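CIR protein (Plasmodium chabaudi chabaudi, PDB 6ZYV) is of unknown function but belongs to the PIR variant antigen family of malaria parasites, whose ectodomain is probably presented at the infected red blood cell. Local coordinates at residues Ile24-Thr29 against Asn100-Glu105; Tyr158-Ser163 against Gln186-Glu191; Asn180-Ala185 against Ser232-Leu237. The protein carries 5 engineered substitutions. All coordinates share one frame; numbering follows the deposited sequence.

Contact 1: Ile24-Thr29 against Asn100-Glu105; sequences IDTIYT and NQMPNE
Met102 and Ile27 meet at about a right angle, the sulfur of one against the terminal methyl of the other: Met102 SD lies 3.6 Å from Ile27 CD1. The methionine reaches there by folding. Its CG stands anti to the carbonyl carbon, and a chi2 of -69° folds SD toward Ile27 and Ile24. Ile27 has a nearly straight chi2 of 177°, which carries CD1 out to lie also against Gln101 CB, at 3.7 Å; these two side chains again cross at about a right angle. Ile24 approaches the same sulfur through its CG2 branch methyl, 3.9 Å from Met102 SD. Thr26 and Pro103 instead reach toward each other tip to tip, Thr26 OG1 standing 3.9 Å from Pro103 CD. That hydroxyl is also beside the methionine sulfur, and it is buried by the contact without a hydrogen-bonding partner in the model. No hydrogen bond crosses between the segments, so van der Waals contact holds them together over 232 Å² of buried surface. Met102 is where the chain leaves helix 81-101, opening a type II beta turn that runs from Met102 to Glu105. The loop between helices 8-20 and 55-71 thus lies against this helix end, with Ile24 and Met102 both touching Asn55 of helix 55-71 and Ile27 resting on Ile98 of helix 81-101.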
ATOM      1  N   ILE A  24       5.292  -9.361  14.223  1.00 98.53           N
ATOM      2  CA  ILE A  24       5.279  -8.406  15.324  1.00100.55           C
ATOM      3  C   ILE A  24       4.095  -8.686  16.235  1.00103.32           C
ATOM      4  O   ILE A  24       2.948  -8.661  15.791  1.00103.38           O
ATOM      5  CB  ILE A  24       5.284  -6.954  14.794  1.00100.00           C
ATOM      6  CG1 ILE A  24       6.579  -6.667  14.032  1.00 99.90           C
ATOM      7  CG2 ILE A  24       5.074  -5.950  15.921  1.00100.94           C
ATOM      8  CD1 ILE A  24       6.455  -5.598  13.156  1.00 99.94           C
ATOM      9  N   ASP A  25       4.391  -8.988  17.500  1.00105.56           N
ATOM     10  CA  ASP A  25       3.446  -9.302  18.575  1.00108.32           C
ATOM     11  C   ASP A  25       2.250  -8.332  18.684  1.00108.90           C
ATOM     12  O   ASP A  25       1.103  -8.774  18.777  1.00109.48           O
ATOM     13  CB  ASP A  25       4.191  -9.409  19.932  1.00112.21           C
ATOM     14  CG  ASP A  25       5.314  -8.391  20.149  1.00118.31           C
ATOM     15  OD1 ASP A  25       6.321  -8.444  19.400  1.00118.01           O
ATOM     16  OD2 ASP A  25       5.186  -7.547  21.077  1.00122.27           O
ATOM     17  N   THR A  26       2.528  -7.019  18.662  1.00108.49           N
ATOM     18  CA  THR A  26       1.517  -5.971  18.782  1.00108.87           C
ATOM     19  C   THR A  26       0.621  -5.849  17.543  1.00108.03           C
ATOM     20  O   THR A  26      -0.518  -5.398  17.653  1.00108.42           O
ATOM     21  CB  THR A  26       2.185  -4.643  19.148  1.00110.27           C
ATOM     22  OG1 THR A  26       2.989  -4.204  18.053  1.00110.40           O
ATOM     23  CG2 THR A  26       3.052  -4.756  20.390  1.00111.65           C
ATOM     24  N   ILE A  27       1.141  -6.221  16.367  1.00106.79           N
ATOM     25  CA  ILE A  27       0.352  -6.175  15.138  1.00106.18           C
ATOM     26  C   ILE A  27       0.023  -7.597  14.719  1.00106.05           C
ATOM     27  O   ILE A  27       0.937  -8.403  14.506  1.00106.06           O
ATOM     28  CB  ILE A  27       1.071  -5.433  13.982  1.00105.76           C
ATOM     29  CG1 ILE A  27       1.386  -3.968  14.337  1.00106.43           C
ATOM     30  CG2 ILE A  27       0.259  -5.547  12.675  1.00105.62           C
ATOM     31  CD1 ILE A  27       2.165  -3.227  13.238  1.00106.60           C
ATOM     32  N   TYR A  28      -1.270  -7.910  14.595  1.00105.67           N
ATOM     33  CA  TYR A  28      -1.671  -9.231  14.145  1.00105.53           C
ATOM     34  C   TYR A  28      -2.780  -9.158  13.129  1.00104.10           C
ATOM     35  O   TYR A  28      -3.887  -8.726  13.444  1.00104.64           O
ATOM     36  CB  TYR A  28      -2.069 -10.154  15.300  1.00106.98           C
ATOM     37  CG  TYR A  28      -2.324 -11.575  14.840  1.00108.27           C
ATOM     38  CD1 TYR A  28      -3.590 -11.983  14.440  1.00109.35           C
ATOM     39  CD2 TYR A  28      -1.296 -12.504  14.791  1.00109.43           C
ATOM     40  CE1 TYR A  28      -3.824 -13.276  13.995  1.00110.69           C
ATOM     41  CE2 TYR A  28      -1.522 -13.806  14.363  1.00110.70           C
ATOM     42  CZ  TYR A  28      -2.788 -14.189  13.965  1.00111.84           C
ATOM     43  OH  TYR A  28      -3.016 -15.473  13.536  1.00113.77           O
ATOM     44  N   THR A  29      -2.492  -9.614  11.913  1.00102.15           N
ATOM     45  CA  THR A  29      -3.493  -9.720  10.854  1.00101.02           C
ATOM     46  C   THR A  29      -3.667 -11.183  10.370  1.00100.04           C
ATOM     47  O   THR A  29      -4.644 -11.475   9.679  1.00100.39           O
ATOM     48  CB  THR A  29      -3.193  -8.777   9.680  1.00101.43           C
ATOM     49  OG1 THR A  29      -2.036  -9.245   8.988  1.00101.80           O
ATOM     50  CG2 THR A  29      -3.029  -7.316  10.110  1.00101.56           C
ATOM     51  N   ASN A 100       1.262   3.577  12.321  1.00 55.77           N
ATOM     52  CA  ASN A 100       0.080   3.996  13.067  1.00 56.89           C
ATOM     53  C   ASN A 100      -0.374   2.865  14.019  1.00 58.19           C
ATOM     54  O   ASN A 100      -0.764   3.154  15.151  1.00 59.10           O
ATOM     55  CB  ASN A 100      -1.053   4.398  12.116  1.00 57.47           C
ATOM     56  CG  ASN A 100      -2.269   4.903  12.849  1.00 61.05           C
ATOM     57  OD1 ASN A 100      -3.300   4.241  12.925  1.00 61.48           O
ATOM     58  ND2 ASN A 100      -2.151   6.073  13.439  1.00 62.33           N
ATOM     59  N   GLN A 101      -0.258   1.593  13.596  1.00 58.34           N
ATOM     60  CA  GLN A 101      -0.624   0.452  14.434  1.00 61.09           C
ATOM     61  C   GLN A 101       0.335   0.282  15.609  1.00 63.03           C
ATOM     62  O   GLN A 101      -0.111   0.061  16.731  1.00 64.36           O
ATOM     63  CB  GLN A 101      -0.648  -0.861  13.622  1.00 63.33           C
ATOM     64  CG  GLN A 101      -1.674  -0.892  12.498  1.00 67.45           C
ATOM     65  CD  GLN A 101      -3.092  -0.998  12.997  1.00 75.57           C
ATOM     66  OE1 GLN A 101      -3.764   0.009  13.255  1.00 76.86           O
ATOM     67  NE2 GLN A 101      -3.584  -2.232  13.132  1.00 78.78           N
ATOM     68  N   MET A 102       1.647   0.373  15.349  1.00 63.13           N
ATOM     69  CA  MET A 102       2.690   0.230  16.360  1.00 64.82           C
ATOM     70  C   MET A 102       2.501   1.243  17.459  1.00 66.03           C
ATOM     71  O   MET A 102       2.206   2.404  17.171  1.00 65.83           O
ATOM     72  CB  MET A 102       4.077   0.495  15.741  1.00 65.79           C
ATOM     73  CG  MET A 102       4.479  -0.469  14.664  1.00 68.28           C
ATOM     74  SD  MET A 102       4.784  -2.083  15.375  1.00 81.05           S
ATOM     75  CE  MET A 102       6.360  -1.799  16.187  1.00 76.13           C
ATOM     76  N   PRO A 103       2.598   0.821  18.724  1.00 67.29           N
ATOM     77  CA  PRO A 103       2.561   1.812  19.807  1.00 68.60           C
ATOM     78  C   PRO A 103       3.914   2.543  19.802  1.00 69.01           C
ATOM     79  O   PRO A 103       4.940   1.955  19.416  1.00 69.74           O
ATOM     80  CB  PRO A 103       2.381   0.954  21.058  1.00 70.36           C
ATOM     81  CG  PRO A 103       3.047  -0.339  20.726  1.00 70.15           C
ATOM     82  CD  PRO A 103       2.963  -0.523  19.220  1.00 67.24           C
ATOM     83  N   ASN A 104       3.927   3.833  20.140  1.00 68.62           N
ATOM     84  CA  ASN A 104       5.190   4.597  20.157  1.00 68.54           C
ATOM     85  C   ASN A 104       5.811   4.858  18.763  1.00 66.38           C
ATOM     86  O   ASN A 104       6.998   5.153  18.638  1.00 66.77           O
ATOM     87  CB  ASN A 104       6.215   3.946  21.088  1.00 70.52           C
ATOM     88  CG  ASN A 104       7.129   4.941  21.728  1.00 74.87           C
ATOM     89  OD1 ASN A 104       8.351   4.757  21.790  1.00 76.23           O
ATOM     90  ND2 ASN A 104       6.555   6.025  22.207  1.00 76.33           N
ATOM     91  N   GLU A 105       5.004   4.749  17.725  1.00 64.05           N
ATOM     92  CA  GLU A 105       5.368   5.084  16.352  1.00 61.78           C
ATOM     93  C   GLU A 105       4.104   5.715  15.748  1.00 60.12           C
ATOM     94  O   GLU A 105       3.029   5.642  16.343  1.00 61.05           O
ATOM     95  CB  GLU A 105       5.800   3.841  15.533  1.00 62.39           C
ATOM     96  CG  GLU A 105       7.117   3.182  15.922  1.00 68.27           C
ATOM     97  CD  GLU A 105       8.441   3.919  15.754  1.00 76.32           C
ATOM     98  OE1 GLU A 105       8.491   4.936  15.023  1.00 76.39           O
ATOM     99  OE2 GLU A 105       9.445   3.455  16.348  1.00 79.65           O
TER

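Contact 2: Tyr158-Ser163 against Gln186-Glu191; sequences YDIFKS and QNFVDE
Ile160, Glu191 and Phe188 account for most of the surface buried here, and Ser163 adds the one hydrogen bond between the segments. The two branches of Ile160 have separate partners. CG2 of Ile160 lies 3.7 Å from Phe188 CE1, while Ile160 CD1 packs 3.8 Å from Glu191 CG, the isoleucine and glutamate side chains sliding past each other in opposite directions. The Phe188 ring turns an edge to the opposing helix: Ile160 O lies in the ring plane, 3.4 Å from Phe188 CE1. Glu191 is extended beyond CG, and its carboxylate accepts a bond from Ser163, with Ser163 OG 2.9 Å from Glu191 OE1 on the syn lone pair. The aliphatic part of the glutamate therefore serves the apolar contact while its end serves the polar one. Helix 213-226 also packs here, with Leu215 against Ile160 and Tyr219 against the Phe188 ring. With local axes 10.4 Å apart and N-to-C directions at 173°, the segments form an antiparallel helix pair, helices 154-174 and 181-198 making a helical hairpin within the all-helical PIR ectodomain.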
ATOM      1  N   TYR A 158      -6.913   4.180   4.588  1.00 41.34           N
ATOM      2  CA  TYR A 158      -6.338   2.846   4.410  1.00 41.16           C
ATOM      3  C   TYR A 158      -7.403   1.757   4.549  1.00 42.74           C
ATOM      4  O   TYR A 158      -7.364   0.783   3.820  1.00 42.57           O
ATOM      5  CB  TYR A 158      -5.196   2.602   5.429  1.00 40.69           C
ATOM      6  CG  TYR A 158      -4.430   1.337   5.117  1.00 40.53           C
ATOM      7  CD1 TYR A 158      -3.492   1.306   4.097  1.00 40.94           C
ATOM      8  CD2 TYR A 158      -4.727   0.144   5.758  1.00 41.76           C
ATOM      9  CE1 TYR A 158      -2.808   0.135   3.767  1.00 42.10           C
ATOM     10  CE2 TYR A 158      -4.070  -1.044   5.415  1.00 42.98           C
ATOM     11  CZ  TYR A 158      -3.097  -1.041   4.425  1.00 43.48           C
ATOM     12  OH  TYR A 158      -2.433  -2.201   4.074  1.00 45.71           O
ATOM     13  N   ASP A 159      -8.364   1.922   5.465  1.00 45.09           N
ATOM     14  CA  ASP A 159      -9.484   0.983   5.603  1.00 47.02           C
ATOM     15  C   ASP A 159     -10.329   0.935   4.311  1.00 45.97           C
ATOM     16  O   ASP A 159     -10.761  -0.139   3.908  1.00 46.64           O
ATOM     17  CB  ASP A 159     -10.357   1.348   6.804  1.00 52.40           C
ATOM     18  CG  ASP A 159      -9.717   0.933   8.122  1.00 66.08           C
ATOM     19  OD1 ASP A 159      -8.965  -0.072   8.134  1.00 68.74           O
ATOM     20  OD2 ASP A 159      -9.957   1.617   9.147  1.00 72.56           O
ATOM     21  N   ILE A 160     -10.527   2.083   3.647  1.00 44.31           N
ATOM     22  CA  ILE A 160     -11.226   2.132   2.363  1.00 43.47           C
ATOM     23  C   ILE A 160     -10.398   1.371   1.300  1.00 42.97           C
ATOM     24  O   ILE A 160     -10.949   0.588   0.533  1.00 42.85           O
ATOM     25  CB  ILE A 160     -11.488   3.595   1.939  1.00 42.66           C
ATOM     26  CG1 ILE A 160     -12.281   4.356   3.034  1.00 43.66           C
ATOM     27  CG2 ILE A 160     -12.190   3.654   0.584  1.00 42.50           C
ATOM     28  CD1 ILE A 160     -13.645   3.779   3.327  1.00 44.91           C
ATOM     29  N   PHE A 161      -9.078   1.588   1.283  1.00 42.08           N
ATOM     30  CA  PHE A 161      -8.174   0.904   0.369  1.00 42.69           C
ATOM     31  C   PHE A 161      -8.235  -0.621   0.577  1.00 43.56           C
ATOM     32  O   PHE A 161      -8.205  -1.395  -0.382  1.00 42.63           O
ATOM     33  CB  PHE A 161      -6.739   1.425   0.583  1.00 42.73           C
ATOM     34  CG  PHE A 161      -5.692   0.684  -0.200  1.00 44.07           C
ATOM     35  CD1 PHE A 161      -5.681   0.724  -1.577  1.00 44.78           C
ATOM     36  CD2 PHE A 161      -4.736  -0.073   0.441  1.00 45.62           C
ATOM     37  CE1 PHE A 161      -4.718   0.046  -2.299  1.00 45.65           C
ATOM     38  CE2 PHE A 161      -3.765  -0.748  -0.290  1.00 46.34           C
ATOM     39  CZ  PHE A 161      -3.767  -0.688  -1.654  1.00 45.62           C
ATOM     40  N   LYS A 162      -8.321  -1.040   1.843  1.00 44.75           N
ATOM     41  CA  LYS A 162      -8.433  -2.441   2.232  1.00 46.64           C
ATOM     42  C   LYS A 162      -9.733  -3.044   1.687  1.00 46.66           C
ATOM     43  O   LYS A 162      -9.708  -4.156   1.179  1.00 47.48           O
ATOM     44  CB  LYS A 162      -8.399  -2.570   3.762  1.00 50.11           C
ATOM     45  CG  LYS A 162      -7.043  -2.982   4.318  1.00 56.19           C
ATOM     46  CD  LYS A 162      -7.154  -3.783   5.632  1.00 62.27           C
ATOM     47  CE  LYS A 162      -7.786  -3.006   6.775  1.00 67.41           C
ATOM     48  NZ  LYS A 162      -7.583  -3.687   8.095  1.00 70.19           N
ATOM     49  N   SER A 163     -10.851  -2.303   1.762  1.00 45.80           N
ATOM     50  CA  SER A 163     -12.143  -2.731   1.219  1.00 46.17           C
ATOM     51  C   SER A 163     -12.066  -2.895  -0.297  1.00 46.18           C
ATOM     52  O   SER A 163     -12.667  -3.821  -0.846  1.00 46.73           O
ATOM     53  CB  SER A 163     -13.236  -1.734   1.566  1.00 47.40           C
ATOM     54  OG  SER A 163     -13.534  -1.816   2.946  1.00 52.19           O
ATOM     55  N   GLN A 186     -21.303  -1.302  -4.781  1.00 49.40           N
ATOM     56  CA  GLN A 186     -22.292  -0.400  -4.182  1.00 50.88           C
ATOM     57  C   GLN A 186     -22.014  -0.190  -2.697  1.00 51.02           C
ATOM     58  O   GLN A 186     -22.090   0.942  -2.229  1.00 50.74           O
ATOM     59  CB  GLN A 186     -23.735  -0.885  -4.414  1.00 53.63           C
ATOM     60  CG  GLN A 186     -24.802   0.206  -4.098  1.00 58.85           C
ATOM     61  CD  GLN A 186     -24.908   1.383  -5.074  1.00 64.03           C
ATOM     62  OE1 GLN A 186     -25.271   1.228  -6.254  1.00 66.93           O
ATOM     63  NE2 GLN A 186     -24.591   2.594  -4.607  1.00 63.51           N
ATOM     64  N   ASN A 187     -21.638  -1.255  -1.969  1.00 50.99           N
ATOM     65  CA  ASN A 187     -21.262  -1.121  -0.560  1.00 51.41           C
ATOM     66  C   ASN A 187     -19.972  -0.289  -0.434  1.00 50.99           C
ATOM     67  O   ASN A 187     -19.849   0.513   0.484  1.00 52.49           O
ATOM     68  CB  ASN A 187     -21.061  -2.486   0.088  1.00 52.81           C
ATOM     69  CG  ASN A 187     -22.351  -3.234   0.335  1.00 56.95           C
ATOM     70  OD1 ASN A 187     -23.428  -2.652   0.384  1.00 59.76           O
ATOM     71  ND2 ASN A 187     -22.275  -4.533   0.505  1.00 57.75           N
ATOM     72  N   PHE A 188     -19.018  -0.487  -1.347  1.00 48.93           N
ATOM     73  CA  PHE A 188     -17.761   0.244  -1.368  1.00 47.03           C
ATOM     74  C   PHE A 188     -17.978   1.761  -1.570  1.00 47.16           C
ATOM     75  O   PHE A 188     -17.420   2.552  -0.815  1.00 47.51           O
ATOM     76  CB  PHE A 188     -16.830  -0.337  -2.443  1.00 45.52           C
ATOM     77  CG  PHE A 188     -15.558   0.470  -2.618  1.00 44.65           C
ATOM     78  CD1 PHE A 188     -14.515   0.368  -1.701  1.00 45.04           C
ATOM     79  CD2 PHE A 188     -15.434   1.378  -3.660  1.00 44.15           C
ATOM     80  CE1 PHE A 188     -13.373   1.156  -1.835  1.00 44.94           C
ATOM     81  CE2 PHE A 188     -14.308   2.170  -3.780  1.00 44.15           C
ATOM     82  CZ  PHE A 188     -13.270   2.036  -2.888  1.00 43.99           C
ATOM     83  N   VAL A 189     -18.779   2.166  -2.570  1.00 46.93           N
ATOM     84  CA  VAL A 189     -19.032   3.577  -2.824  1.00 47.01           C
ATOM     85  C   VAL A 189     -19.793   4.222  -1.645  1.00 48.11           C
ATOM     86  O   VAL A 189     -19.500   5.371  -1.290  1.00 47.97           O
ATOM     87  CB  VAL A 189     -19.672   3.879  -4.210  1.00 47.05           C
ATOM     88  CG1 VAL A 189     -18.827   3.327  -5.342  1.00 46.48           C
ATOM     89  CG2 VAL A 189     -21.119   3.455  -4.316  1.00 48.84           C
ATOM     90  N   ASP A 190     -20.704   3.473  -0.995  1.00 48.58           N
ATOM     91  CA  ASP A 190     -21.422   3.991   0.177  1.00 50.12           C
ATOM     92  C   ASP A 190     -20.451   4.157   1.359  1.00 49.89           C
ATOM     93  O   ASP A 190     -20.520   5.143   2.070  1.00 50.31           O
ATOM     94  CB  ASP A 190     -22.568   3.046   0.578  1.00 53.35           C
ATOM     95  CG  ASP A 190     -23.760   3.048  -0.373  1.00 61.62           C
ATOM     96  OD1 ASP A 190     -23.809   3.915  -1.272  1.00 62.46           O
ATOM     97  OD2 ASP A 190     -24.645   2.181  -0.216  1.00 66.64           O
ATOM     98  N   GLU A 191     -19.541   3.199   1.547  1.00 49.22           N
ATOM     99  CA  GLU A 191     -18.537   3.229   2.606  1.00 49.14           C
ATOM    100  C   GLU A 191     -17.566   4.408   2.387  1.00 48.13           C
ATOM    101  O   GLU A 191     -17.199   5.096   3.335  1.00 48.21           O
ATOM    102  CB  GLU A 191     -17.767   1.902   2.629  1.00 50.31           C
ATOM    103  CG  GLU A 191     -16.799   1.788   3.791  1.00 56.73           C
ATOM    104  CD  GLU A 191     -15.840   0.607   3.743  1.00 64.43           C
ATOM    105  OE1 GLU A 191     -15.900  -0.171   2.762  1.00 64.68           O
ATOM    106  OE2 GLU A 191     -15.020   0.461   4.683  1.00 68.76           O
TER

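Contact 3: Asn180-Ala185 against Ser232-Leu237; sequences NCLKDA and SNFPPL
Leu182 holds CG anti to its backbone N (chi1 -178°), and a chi2 of 60° sets its methyl CD1 toward Phe234, whose own CG stands anti to the carbonyl carbon. The leucine side chain and the phenylalanine cross obliquely. Leu182 CD1 sits over the ring, 4.2 Å from the centroid of Phe234 and 30° off the normal, an off-centre CH-pi contact. The nearest ring atom to Leu182 CD1 is Phe234 CD1, at 3.7 Å. Ala185, one helical turn on from Cys181, comes from a different direction: its CB lies at the ring edge, in plane, 3.6 Å from Phe234 CD1. Cys181 SG approaches obliquely, 3.6 Å from Phe234 CE1, and makes a sulfur-aromatic contact. The ring is thus met by Cys181, Leu182 and Ala185, from the start of helix 181-198 and the turn that follows, each with its own geometry.

The same leucine methyl extends the contact along the loop: Leu182 CD1 lies 3.5 Å from Asn233 O. Leu182 CD1 is also 4.0 Å from Pro235 CD. The other methyl, Leu182 CD2, is 4.1 Å from Ser232 CB; the hydroxyl of that serine is engaged by Gln230. Cys181 is in turn disulfide-bonded to Cys226 at the end of helix 213-226, and Phe234 also touches Cys226 and Ile223, so the ring packs beside the crosslink between the two helices.

Between the two segments no hydrogen bond or salt bridge forms. The disulfide links the two helices, and polar ties to the loop come from Tyr219, bonded to Pro235 O, and Asn227, bonded to Ser232 N. The 276 Å² of buried surface rests on dispersion and weak aromatic contacts, consistent with residues 232-237 being placed on the helix by shape fit together with these outside bonds.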
ATOM      1  N   ASN A 180     -21.008 -11.235  -7.019  1.00 65.82           N
ATOM      2  CA  ASN A 180     -21.253 -10.198  -6.031  1.00 64.34           C
ATOM      3  C   ASN A 180     -20.527  -8.888  -6.338  1.00 61.13           C
ATOM      4  O   ASN A 180     -20.514  -8.029  -5.461  1.00 60.56           O
ATOM      5  CB  ASN A 180     -20.811 -10.675  -4.643  1.00 66.37           C
ATOM      6  CG  ASN A 180     -21.766 -11.638  -4.002  1.00 71.80           C
ATOM      7  OD1 ASN A 180     -22.910 -11.813  -4.448  1.00 74.22           O
ATOM      8  ND2 ASN A 180     -21.318 -12.276  -2.933  1.00 72.90           N
ATOM      9  N   CYS A 181     -19.892  -8.729  -7.526  1.00 58.61           N
ATOM     10  CA  CYS A 181     -19.138  -7.514  -7.804  1.00 56.11           C
ATOM     11  C   CYS A 181     -19.975  -6.262  -7.719  1.00 55.32           C
ATOM     12  O   CYS A 181     -19.530  -5.299  -7.106  1.00 55.05           O
ATOM     13  CB  CYS A 181     -18.373  -7.579  -9.120  1.00 55.83           C
ATOM     14  SG  CYS A 181     -17.177  -6.221  -9.339  1.00 55.48           S
ATOM     15  N   LEU A 182     -21.169  -6.258  -8.308  1.00 55.20           N
ATOM     16  CA  LEU A 182     -22.024  -5.076  -8.269  1.00 54.88           C
ATOM     17  C   LEU A 182     -22.456  -4.729  -6.845  1.00 55.01           C
ATOM     18  O   LEU A 182     -22.328  -3.585  -6.439  1.00 54.03           O
ATOM     19  CB  LEU A 182     -23.215  -5.206  -9.229  1.00 55.32           C
ATOM     20  CG  LEU A 182     -24.148  -3.994  -9.299  1.00 56.57           C
ATOM     21  CD1 LEU A 182     -23.404  -2.730  -9.746  1.00 55.44           C
ATOM     22  CD2 LEU A 182     -25.320  -4.265 -10.205  1.00 58.41           C
ATOM     23  N   LYS A 183     -22.908  -5.717  -6.075  1.00 55.98           N
ATOM     24  CA  LYS A 183     -23.304  -5.535  -4.678  1.00 56.65           C
ATOM     25  C   LYS A 183     -22.127  -4.991  -3.855  1.00 54.69           C
ATOM     26  O   LYS A 183     -22.309  -4.032  -3.113  1.00 54.49           O
ATOM     27  CB  LYS A 183     -23.781  -6.879  -4.089  1.00 60.96           C
ATOM     28  CG  LYS A 183     -24.260  -6.798  -2.641  1.00 67.84           C
ATOM     29  CD  LYS A 183     -24.629  -8.187  -2.049  1.00 74.60           C
ATOM     30  CE  LYS A 183     -26.103  -8.547  -2.150  1.00 79.82           C
ATOM     31  NZ  LYS A 183     -26.644  -9.117  -0.877  1.00 82.55           N
ATOM     32  N   ASP A 184     -20.918  -5.556  -4.036  1.00 53.13           N
ATOM     33  CA  ASP A 184     -19.729  -5.105  -3.316  1.00 52.02           C
ATOM     34  C   ASP A 184     -19.292  -3.696  -3.708  1.00 50.68           C
ATOM     35  O   ASP A 184     -18.864  -2.941  -2.838  1.00 51.03           O
ATOM     36  CB  ASP A 184     -18.572  -6.100  -3.454  1.00 53.72           C
ATOM     37  CG  ASP A 184     -18.805  -7.434  -2.764  1.00 61.05           C
ATOM     38  OD1 ASP A 184     -19.813  -7.555  -2.017  1.00 63.04           O
ATOM     39  OD2 ASP A 184     -17.986  -8.365  -2.978  1.00 62.94           O
ATOM     40  N   ALA A 185     -19.401  -3.340  -5.000  1.00 48.82           N
ATOM     41  CA  ALA A 185     -19.053  -2.021  -5.492  1.00 48.24           C
ATOM     42  C   ALA A 185     -20.003  -0.972  -4.909  1.00 48.37           C
ATOM     43  O   ALA A 185     -19.549   0.103  -4.523  1.00 47.50           O
ATOM     44  CB  ALA A 185     -19.094  -1.995  -7.011  1.00 48.67           C
ATOM     45  N   SER A 232     -22.849  -5.184 -16.013  1.00 58.87           N
ATOM     46  CA  SER A 232     -23.527  -4.412 -14.982  1.00 58.27           C
ATOM     47  C   SER A 232     -23.281  -2.914 -15.058  1.00 56.33           C
ATOM     48  O   SER A 232     -22.246  -2.465 -15.543  1.00 54.66           O
ATOM     49  CB  SER A 232     -23.109  -4.910 -13.597  1.00 60.25           C
ATOM     50  OG  SER A 232     -23.236  -6.317 -13.472  1.00 64.19           O
ATOM     51  N   ASN A 233     -24.219  -2.140 -14.509  1.00 56.60           N
ATOM     52  CA  ASN A 233     -24.130  -0.694 -14.422  1.00 56.69           C
ATOM     53  C   ASN A 233     -23.590  -0.357 -13.030  1.00 55.68           C
ATOM     54  O   ASN A 233     -24.343  -0.301 -12.075  1.00 56.88           O
ATOM     55  CB  ASN A 233     -25.515  -0.109 -14.629  1.00 58.88           C
ATOM     56  CG  ASN A 233     -25.627   1.387 -14.536  1.00 62.86           C
ATOM     57  OD1 ASN A 233     -26.724   1.915 -14.317  1.00 64.79           O
ATOM     58  ND2 ASN A 233     -24.522   2.118 -14.719  1.00 63.19           N
ATOM     59  N   PHE A 234     -22.292  -0.159 -12.922  1.00 53.97           N
ATOM     60  CA  PHE A 234     -21.632   0.117 -11.655  1.00 52.83           C
ATOM     61  C   PHE A 234     -21.796   1.571 -11.264  1.00 51.95           C
ATOM     62  O   PHE A 234     -21.788   2.446 -12.127  1.00 52.13           O
ATOM     63  CB  PHE A 234     -20.148  -0.280 -11.729  1.00 51.60           C
ATOM     64  CG  PHE A 234     -19.929  -1.774 -11.739  1.00 52.00           C
ATOM     65  CD1 PHE A 234     -19.771  -2.472 -10.558  1.00 52.51           C
ATOM     66  CD2 PHE A 234     -19.867  -2.478 -12.930  1.00 52.93           C
ATOM     67  CE1 PHE A 234     -19.556  -3.845 -10.568  1.00 53.49           C
ATOM     68  CE2 PHE A 234     -19.649  -3.860 -12.936  1.00 53.96           C
ATOM     69  CZ  PHE A 234     -19.517  -4.533 -11.753  1.00 53.74           C
ATOM     70  N   PRO A 235     -21.980   1.851  -9.962  1.00 51.03           N
ATOM     71  CA  PRO A 235     -22.102   3.246  -9.540  1.00 51.10           C
ATOM     72  C   PRO A 235     -20.759   3.976  -9.685  1.00 51.08           C
ATOM     73  O   PRO A 235     -19.689   3.368  -9.577  1.00 51.56           O
ATOM     74  CB  PRO A 235     -22.525   3.125  -8.058  1.00 51.45           C
ATOM     75  CG  PRO A 235     -21.928   1.851  -7.615  1.00 51.66           C
ATOM     76  CD  PRO A 235     -21.978   0.932  -8.804  1.00 50.20           C
ATOM     77  N   PRO A 236     -20.799   5.289  -9.941  1.00 50.31           N
ATOM     78  CA  PRO A 236     -19.545   6.048 -10.015  1.00 49.46           C
ATOM     79  C   PRO A 236     -18.977   6.317  -8.615  1.00 48.90           C
ATOM     80  O   PRO A 236     -19.711   6.341  -7.628  1.00 49.34           O
ATOM     81  CB  PRO A 236     -19.967   7.355 -10.684  1.00 50.60           C
ATOM     82  CG  PRO A 236     -21.405   7.550 -10.234  1.00 51.78           C
ATOM     83  CD  PRO A 236     -21.989   6.162 -10.070  1.00 50.40           C
ATOM     84  N   LEU A 237     -17.667   6.521  -8.530  1.00 48.18           N
ATOM     85  CA  LEU A 237     -17.023   6.820  -7.265  1.00 48.61           C
ATOM     86  C   LEU A 237     -17.440   8.225  -6.815  1.00 49.55           C
ATOM     87  O   LEU A 237     -17.377   9.155  -7.615  1.00 49.46           O
ATOM     88  CB  LEU A 237     -15.503   6.765  -7.423  1.00 48.79           C
ATOM     89  CG  LEU A 237     -14.737   6.861  -6.112  1.00 50.54           C
ATOM     90  CD1 LEU A 237     -14.819   5.566  -5.350  1.00 50.60           C
ATOM     91  CD2 LEU A 237     -13.308   7.251  -6.349  1.00 51.08           C
TER

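All three contacts are partly buried; contacts 1 and 3 include exposed residues, whereas contact 2 has none among those that touch. Contacts 2 and 3 share helix 181-198, have centres about 12 Å apart and touch directly: Pro235 rests on Gln186 and Val189, and Leu237 on Phe188. Their segments alternate along the chain. The segments of contact 1 come from the loop after helix 8-20 and the end of helix 81-101, neither used by the segments of contacts 2 and 3. Contact 2 pairs helix with helix and is alone in having a hydrogen bond between its segments. Contacts 1 and 3 lay loops on helix ends by apolar packing, around a methionine sulfur and a phenylalanine ring respectively; contact 3, farthest from the chain centre, adjoins a disulfide.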